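Local coordinates for ribonuclease (Nicotiana glutinosa, PDB 1IYB), which probably cleaves RNA as a member of the ribonuclease T2 family and binds guanosine-5'-monophosphate, at residues A[29-33]-A[34-38]; A[67-70]-A[71-75]; A[129-133]-A[134-138]. One frame throughout, in Å; residues are numbered along the deposited sequence.

Interaction 1. Residues A[29-33]-A[34-38]; sequences CYPKT and GKPAS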
loop_
_atom_site.group_PDB
_atom_site.type_symbol
_atom_site.label_atom_id
_atom_site.label_comp_id
_atom_site.label_asym_id
_atom_site.label_seq_id
_atom_site.Cartn_x
_atom_site.Cartn_y
_atom_site.Cartn_z
ATOM N N CYS A 29 22.589 4.396 -5.674
ATOM C CA CYS A 29 23.303 4.750 -6.897
ATOM C C CYS A 29 23.012 6.195 -7.273
ATOM O O CYS A 29 21.863 6.632 -7.219
ATOM C CB CYS A 29 22.861 3.845 -8.052
ATOM S SG CYS A 29 23.527 2.152 -7.983
ATOM N N TYR A 30 24.047 6.940 -7.646
ATOM C CA TYR A 30 23.843 8.325 -8.048
ATOM C C TYR A 30 23.188 8.341 -9.425
ATOM O O TYR A 30 23.319 7.386 -10.193
ATOM C CB TYR A 30 25.174 9.081 -8.150
ATOM C CG TYR A 30 25.985 9.162 -6.875
ATOM C CD1 TYR A 30 25.375 9.125 -5.621
ATOM C CD2 TYR A 30 27.366 9.329 -6.928
ATOM C CE1 TYR A 30 26.128 9.252 -4.449
ATOM C CE2 TYR A 30 28.126 9.458 -5.771
ATOM C CZ TYR A 30 27.503 9.418 -4.538
ATOM O OH TYR A 30 28.264 9.550 -3.400
ATOM N N PRO A 31 22.457 9.418 -9.748
ATOM C CA PRO A 31 21.806 9.514 -11.060
ATOM C C PRO A 31 22.897 9.435 -12.127
ATOM O O PRO A 31 24.077 9.619 -11.824
ATOM C CB PRO A 31 21.141 10.889 -11.017
ATOM C CG PRO A 31 20.846 11.073 -9.561
ATOM C CD PRO A 31 22.099 10.564 -8.897
ATOM N N LYS A 32 22.513 9.167 -13.371
ATOM C CA LYS A 32 23.494 9.058 -14.446
ATOM C C LYS A 32 24.380 10.290 -14.580
ATOM O O LYS A 32 25.545 10.184 -14.967
ATOM C CB LYS A 32 22.795 8.805 -15.781
ATOM C CG LYS A 32 22.033 7.497 -15.846
ATOM C CD LYS A 32 21.572 7.221 -17.264
ATOM C CE LYS A 32 20.805 5.920 -17.355
ATOM N NZ LYS A 32 20.432 5.626 -18.767
ATOM N N THR A 33 23.820 11.451 -14.256
ATOM C CA THR A 33 24.541 12.717 -14.354
ATOM C C THR A 33 25.563 12.990 -13.244
ATOM O O THR A 33 26.295 13.984 -13.309
ATOM C CB THR A 33 23.551 13.903 -14.434
ATOM O OG1 THR A 33 22.606 13.818 -13.356
ATOM C CG2 THR A 33 22.802 13.875 -15.761
ATOM N N GLY A 34 25.616 12.119 -12.238
ATOM C CA GLY A 34 26.579 12.292 -11.164
ATOM C C GLY A 34 26.022 12.500 -9.770
ATOM O O GLY A 34 24.809 12.498 -9.549
ATOM N N LYS A 35 26.932 12.686 -8.820
ATOM C CA LYS A 35 26.569 12.896 -7.423
ATOM C C LYS A 35 25.682 14.123 -7.252
ATOM O O LYS A 35 26.053 15.225 -7.652
ATOM C CB LYS A 35 27.830 13.073 -6.576
ATOM C CG LYS A 35 27.559 13.210 -5.086
ATOM C CD LYS A 35 28.824 13.602 -4.334
ATOM C CE LYS A 35 28.572 13.674 -2.836
ATOM N NZ LYS A 35 29.750 14.226 -2.106
ATOM N N PRO A 36 24.494 13.948 -6.656
ATOM C CA PRO A 36 23.596 15.090 -6.453
ATOM C C PRO A 36 24.223 16.088 -5.484
ATOM O O PRO A 36 25.151 15.746 -4.746
ATOM C CB PRO A 36 22.346 14.448 -5.854
ATOM C CG PRO A 36 22.380 13.043 -6.395
ATOM C CD PRO A 36 23.837 12.686 -6.274
ATOM N N ALA A 37 23.719 17.317 -5.490
ATOM C CA ALA A 37 24.217 18.340 -4.580
ATOM C C ALA A 37 23.948 17.865 -3.156
ATOM O O ALA A 37 22.987 17.134 -2.915
ATOM C CB ALA A 37 23.502 19.655 -4.833
ATOM N N SER A 38 24.795 18.275 -2.216
ATOM C CA SER A 38 24.625 17.880 -0.822
ATOM C C SER A 38 23.528 18.688 -0.139
ATOM O O SER A 38 23.788 19.461 0.784
ATOM C CB SER A 38 25.941 18.040 -0.054
ATOM O OG SER A 38 26.909 17.115 -0.518
HETATM O O HOH W 1 22.993 14.372 -10.559
#

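Interaction 2. Residues A[67-70]-A[71-75]; sequences SQVS and DLISR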
loop_
_atom_site.group_PDB
_atom_site.type_symbol
_atom_site.label_atom_id
_atom_site.label_comp_id
_atom_site.label_asym_id
_atom_site.label_seq_id
_atom_site.Cartn_x
_atom_site.Cartn_y
_atom_site.Cartn_z
ATOM N N SER A 67 5.670 14.412 -20.692
ATOM C CA SER A 67 5.522 15.529 -21.622
ATOM C C SER A 67 4.739 16.686 -20.991
ATOM O O SER A 67 4.914 17.843 -21.373
ATOM C CB SER A 67 4.830 15.075 -22.912
ATOM O OG SER A 67 3.473 14.741 -22.683
ATOM N N GLN A 68 3.888 16.374 -20.015
ATOM C CA GLN A 68 3.086 17.394 -19.340
ATOM C C GLN A 68 3.892 18.237 -18.356
ATOM O O GLN A 68 3.403 19.253 -17.869
ATOM C CB GLN A 68 1.902 16.748 -18.607
ATOM C CG GLN A 68 1.007 15.910 -19.507
ATOM C CD GLN A 68 -0.282 15.482 -18.832
ATOM O OE1 GLN A 68 -0.966 14.570 -19.301
ATOM N NE2 GLN A 68 -0.626 16.144 -17.734
ATOM N N VAL A 69 5.120 17.820 -18.063
ATOM C CA VAL A 69 5.968 18.565 -17.134
ATOM C C VAL A 69 7.356 18.831 -17.714
ATOM O O VAL A 69 8.311 19.069 -16.974
ATOM C CB VAL A 69 6.137 17.809 -15.795
ATOM C CG1 VAL A 69 4.785 17.646 -15.115
ATOM C CG2 VAL A 69 6.777 16.457 -16.036
ATOM N N SER A 70 7.462 18.804 -19.037
ATOM C CA SER A 70 8.741 19.030 -19.701
ATOM C C SER A 70 9.434 20.327 -19.273
ATOM O O SER A 70 10.660 20.376 -19.181
ATOM C CB SER A 70 8.546 19.020 -21.220
ATOM O OG SER A 70 7.581 19.980 -21.604
ATOM N N ASP A 71 8.654 21.367 -19.000
ATOM C CA ASP A 71 9.204 22.656 -18.591
ATOM C C ASP A 71 9.702 22.661 -17.146
ATOM O O ASP A 71 10.286 23.645 -16.688
ATOM C CB ASP A 71 8.147 23.743 -18.752
ATOM C CG ASP A 71 6.927 23.486 -17.893
ATOM O OD1 ASP A 71 6.262 22.447 -18.099
ATOM O OD2 ASP A 71 6.641 24.317 -17.010
ATOM N N LEU A 72 9.463 21.567 -16.431
ATOM C CA LEU A 72 9.881 21.462 -15.035
ATOM C C LEU A 72 11.022 20.469 -14.843
ATOM O O LEU A 72 11.600 20.388 -13.763
ATOM C CB LEU A 72 8.701 21.018 -14.162
ATOM C CG LEU A 72 7.422 21.858 -14.198
ATOM C CD1 LEU A 72 6.361 21.178 -13.335
ATOM C CD2 LEU A 72 7.693 23.264 -13.695
ATOM N N ILE A 73 11.339 19.714 -15.891
ATOM C CA ILE A 73 12.385 18.699 -15.818
ATOM C C ILE A 73 13.752 19.159 -15.311
ATOM O O ILE A 73 14.344 18.493 -14.465
ATOM C CB ILE A 73 12.557 17.992 -17.183
ATOM C CG1 ILE A 73 11.271 17.233 -17.528
ATOM C CG2 ILE A 73 13.731 17.026 -17.137
ATOM C CD1 ILE A 73 10.910 16.134 -16.538
ATOM N N SER A 74 14.263 20.279 -15.810
ATOM C CA SER A 74 15.570 20.733 -15.341
ATOM C C SER A 74 15.562 20.979 -13.833
ATOM O O SER A 74 16.534 20.666 -13.145
ATOM C CB SER A 74 16.020 22.000 -16.087
ATOM O OG SER A 74 15.144 23.091 -15.874
ATOM N N ARG A 75 14.464 21.525 -13.319
ATOM C CA ARG A 75 14.352 21.797 -11.887
ATOM C C ARG A 75 14.198 20.494 -11.099
ATOM O O ARG A 75 14.705 20.364 -9.981
ATOM C CB ARG A 75 13.168 22.734 -11.619
ATOM C CG ARG A 75 13.366 24.140 -12.175
ATOM C CD ARG A 75 12.077 24.952 -12.131
ATOM N NE ARG A 75 11.587 25.120 -10.766
ATOM C CZ ARG A 75 10.423 25.677 -10.451
ATOM N NH1 ARG A 75 9.619 26.123 -11.406
ATOM N NH2 ARG A 75 10.065 25.790 -9.178
HETATM O O HOH W 2 12.873 21.776 -18.001
#

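Interaction 3. Residues A[129-133]-A[134-138]; sequences EILQG and AGIHP. Unlike the reference sequence in segment 134-138: His-137 (reference Asn).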
loop_
_atom_site.group_PDB
_atom_site.type_symbol
_atom_site.label_atom_id
_atom_site.label_comp_id
_atom_site.label_asym_id
_atom_site.label_seq_id
_atom_site.Cartn_x
_atom_site.Cartn_y
_atom_site.Cartn_z
ATOM N N GLU A 129 19.791 24.841 4.599
ATOM C CA GLU A 129 20.095 26.202 5.029
ATOM C C GLU A 129 19.494 26.546 6.383
ATOM O O GLU A 129 20.109 27.259 7.173
ATOM C CB GLU A 129 19.644 27.213 3.975
ATOM C CG GLU A 129 20.551 27.229 2.751
ATOM C CD GLU A 129 20.225 28.358 1.795
ATOM O OE1 GLU A 129 19.110 28.362 1.243
ATOM O OE2 GLU A 129 21.087 29.242 1.597
ATOM N N ILE A 130 18.295 26.045 6.651
ATOM C CA ILE A 130 17.646 26.296 7.929
ATOM C C ILE A 130 18.467 25.649 9.039
ATOM O O ILE A 130 18.763 26.277 10.056
ATOM C CB ILE A 130 16.217 25.702 7.967
ATOM C CG1 ILE A 130 15.290 26.501 7.051
ATOM C CG2 ILE A 130 15.693 25.688 9.401
ATOM C CD1 ILE A 130 13.952 25.831 6.816
ATOM N N LEU A 131 18.847 24.394 8.834
ATOM C CA LEU A 131 19.610 23.678 9.840
ATOM C C LEU A 131 21.003 24.252 10.043
ATOM O O LEU A 131 21.434 24.447 11.179
ATOM C CB LEU A 131 19.673 22.187 9.491
ATOM C CG LEU A 131 18.302 21.501 9.615
ATOM C CD1 LEU A 131 18.381 20.061 9.132
ATOM C CD2 LEU A 131 17.829 21.559 11.064
ATOM N N GLN A 132 21.709 24.547 8.957
ATOM C CA GLN A 132 23.048 25.095 9.115
ATOM C C GLN A 132 22.989 26.490 9.730
ATOM O O GLN A 132 23.936 26.925 10.391
ATOM C CB GLN A 132 23.787 25.088 7.771
ATOM C CG GLN A 132 24.065 23.663 7.279
ATOM C CD GLN A 132 25.112 23.582 6.181
ATOM O OE1 GLN A 132 24.890 24.025 5.055
ATOM N NE2 GLN A 132 26.267 23.012 6.510
ATOM N N GLY A 133 21.864 27.175 9.545
ATOM C CA GLY A 133 21.704 28.500 10.116
ATOM C C GLY A 133 21.637 28.429 11.632
ATOM O O GLY A 133 21.866 29.425 12.326
ATOM N N ALA A 134 21.325 27.244 12.147
ATOM C CA ALA A 134 21.227 27.027 13.586
ATOM C C ALA A 134 22.412 26.220 14.119
ATOM O O ALA A 134 22.391 25.746 15.254
ATOM C CB ALA A 134 19.915 26.314 13.918
ATOM N N GLY A 135 23.444 26.060 13.296
ATOM C CA GLY A 135 24.616 25.320 13.729
ATOM C C GLY A 135 24.484 23.810 13.652
ATOM O O GLY A 135 25.246 23.082 14.287
ATOM N N ILE A 136 23.513 23.341 12.877
ATOM C CA ILE A 136 23.277 21.911 12.704
ATOM C C ILE A 136 23.728 21.562 11.289
ATOM O O ILE A 136 23.020 21.824 10.321
ATOM C CB ILE A 136 21.773 21.583 12.896
ATOM C CG1 ILE A 136 21.339 22.024 14.299
ATOM C CG2 ILE A 136 21.520 20.093 12.698
ATOM C CD1 ILE A 136 19.847 21.913 14.568
ATOM N N HIS A 137 24.921 20.983 11.176
ATOM C CA HIS A 137 25.473 20.646 9.870
ATOM C C HIS A 137 25.630 19.155 9.616
ATOM O O HIS A 137 25.764 18.357 10.546
ATOM C CB HIS A 137 26.842 21.310 9.682
ATOM C CG HIS A 137 26.891 22.738 10.124
ATOM N ND1 HIS A 137 27.257 23.108 11.400
ATOM C CD2 HIS A 137 26.608 23.885 9.466
ATOM C CE1 HIS A 137 27.198 24.423 11.510
ATOM N NE2 HIS A 137 26.806 24.920 10.350
ATOM N N PRO A 138 25.609 18.760 8.333
ATOM C CA PRO A 138 25.755 17.357 7.937
ATOM C C PRO A 138 27.237 16.991 7.943
ATOM O O PRO A 138 27.843 16.757 6.895
ATOM C CB PRO A 138 25.149 17.338 6.537
ATOM C CG PRO A 138 25.534 18.675 6.000
ATOM C CD PRO A 138 25.267 19.602 7.172
#

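Interaction 1. Residues A[29-33]-A[34-38]
Tyr-30, Pro-31 and Gly-34 to Pro-36 form a turn-centred contact on the surface loop between helix 18-21 and strand 41-48, with a type I beta turn from Pro-31 to Gly-34 and a tyrosine lying against the arm that returns. Gly-34 N closes the turn on Pro-31 O at 3.0 Å, with an N-H...O angle of 165°. Beyond it, Lys-35 CA sits over one face of the Tyr-30 ring, 4.0 Å from the centroid, a CH-pi contact displaced toward the rim. The lysine runs beside the tyrosine in the same direction, its chain extended and its CG set opposite the backbone N by a chi1 of -176°, and CB comes within 3.7 Å of Tyr-30 CE2. Pro-36 adds a second apolar strip, its CG 3.5 Å from Pro-31 CD. A leucine in place of Tyr-30 would probably lose the flat face under Lys-35 and let the lysine stem shift. One water bridges Thr-33 OG1 and Gly-34 O. The backbone angles of Gly-34 would jam any CB against Thr-33 O. Lys-35 NZ forms a salt bridge with the C-terminal carboxylate of Phe-208, while the Cys-29 to Cys-85 disulfide and the packing of Pro-36 on Pro-81 and Leu-83 fasten the loop to the chain between helices 73-79 and 91-102, beside the guanosine-5'-monophosphate pocket.

Interaction 2. Residues A[67-70]-A[71-75]
Val-69 and Ser-70 meet Leu-72 and Ile-73 across a tight turn that leads from a 3-10 segment into helix 73-79, a local contact at the N-terminal end of that helix carried by backbone carbonyls and three aliphatic side chains. At the start of the segment, Ser-67 gives its carbonyl O to a weak hydrogen bond from Ser-70 OG, 3.4 Å long. Gln-68 then sets its backbone carbonyl near helix 111-124, where His-112 ND1 makes a weak hydrogen bond to it.

Val-69 comes next. Its O accepts Leu-72 N at 2.8 Å, with an N-H...O angle of 156°. Around this bond the side chains close: Val-69 CB lies 4.2 Å from Leu-72 CD1, and Val-69 CG2 meets Ile-73 CD1 with the two side chains at about a right angle. For Ile-73, CG1 anti to the carbonyl carbon (chi1 -64°) swings that branch back toward the turn, so that CG1 comes to 3.5 Å from Val-69 O. Val-69 also packs on Tyr-64, Ile-73 on Gln-66 and Leu-72 on His-112, and Arg-75 forms a salt bridge with Asp-120, so the lead-in to the helix and its first turn rest on the preceding loop and on helix 111-124.

Ser-70 ends the segment. Its O accepts a weak bond from Ile-73 N (3.4 Å) and a hydrogen bond from a water at 2.9 Å, and that water accepts Ser-74 N at 3.0 Å.

Interaction 3. Residues A[129-133]-A[134-138]
Leu-131 O draws the backbone of 134-138 back over the last turn of helix 127-133 by accepting two hydrogen bonds, from Ala-134 N at 3.0 Å and from Ile-136 N at 2.9 Å. The two donors reach it from opposite faces of its carbonyl plane. Next to it, Gln-132 O takes Gly-135 N at 3.1 Å, and Ala-134 N also makes a weak bond to Ile-130 O. Ile-136 N to Leu-131 O and Gly-135 N to Gln-132 O make a Schellman motif with Gly-135 as the C-prime residue: its positive phi (81°) turns the chain out of the helix, and a CB there would be jammed against the preceding carbonyl.

The reversal lays two pairs of side chains against each other. On the buried side Leu-131 and Ile-136 meet obliquely, CB to CB at 4.0 Å with CD2 and CD1 of the respective residues also touching, and both side chains rest on Phe-205. On the other, Gln-132 meets His-137, which replaces the asparagine of the reference sequence. Chi1 of the histidine, -44°, puts CG anti to the carbonyl carbon and brings CD2 to 3.1 Å from Gln-132 NE2. The amide comes to the edge of the imidazole, its plane 71° from that of the ring. Gln-132 NE2 also lies against Pro-138, 3.6 Å from CD, and the proline packs in turn on Trp-17, while His-137 N bonds the hydroxyl of Tyr-143.

How the interactions relate
From the N terminus, interaction 1 comes first, closing a turn in the loop between helix 18-21 and strand 41-48 and tying it to the C terminus and to the chain after helix 73-79. Interaction 2 opens that same helix and lies at its start, which packs against helix 111-124. Interaction 3 closes helix 127-133 and directs the chain toward strand 142-144, with helix 145-156 alongside. The three follow in series, none nested or crossed, and none touches another: interactions 1 and 3 come within about 6 Å at their nearest atoms, whereas the centres of interactions 2 and 3 lie about 30 Å apart.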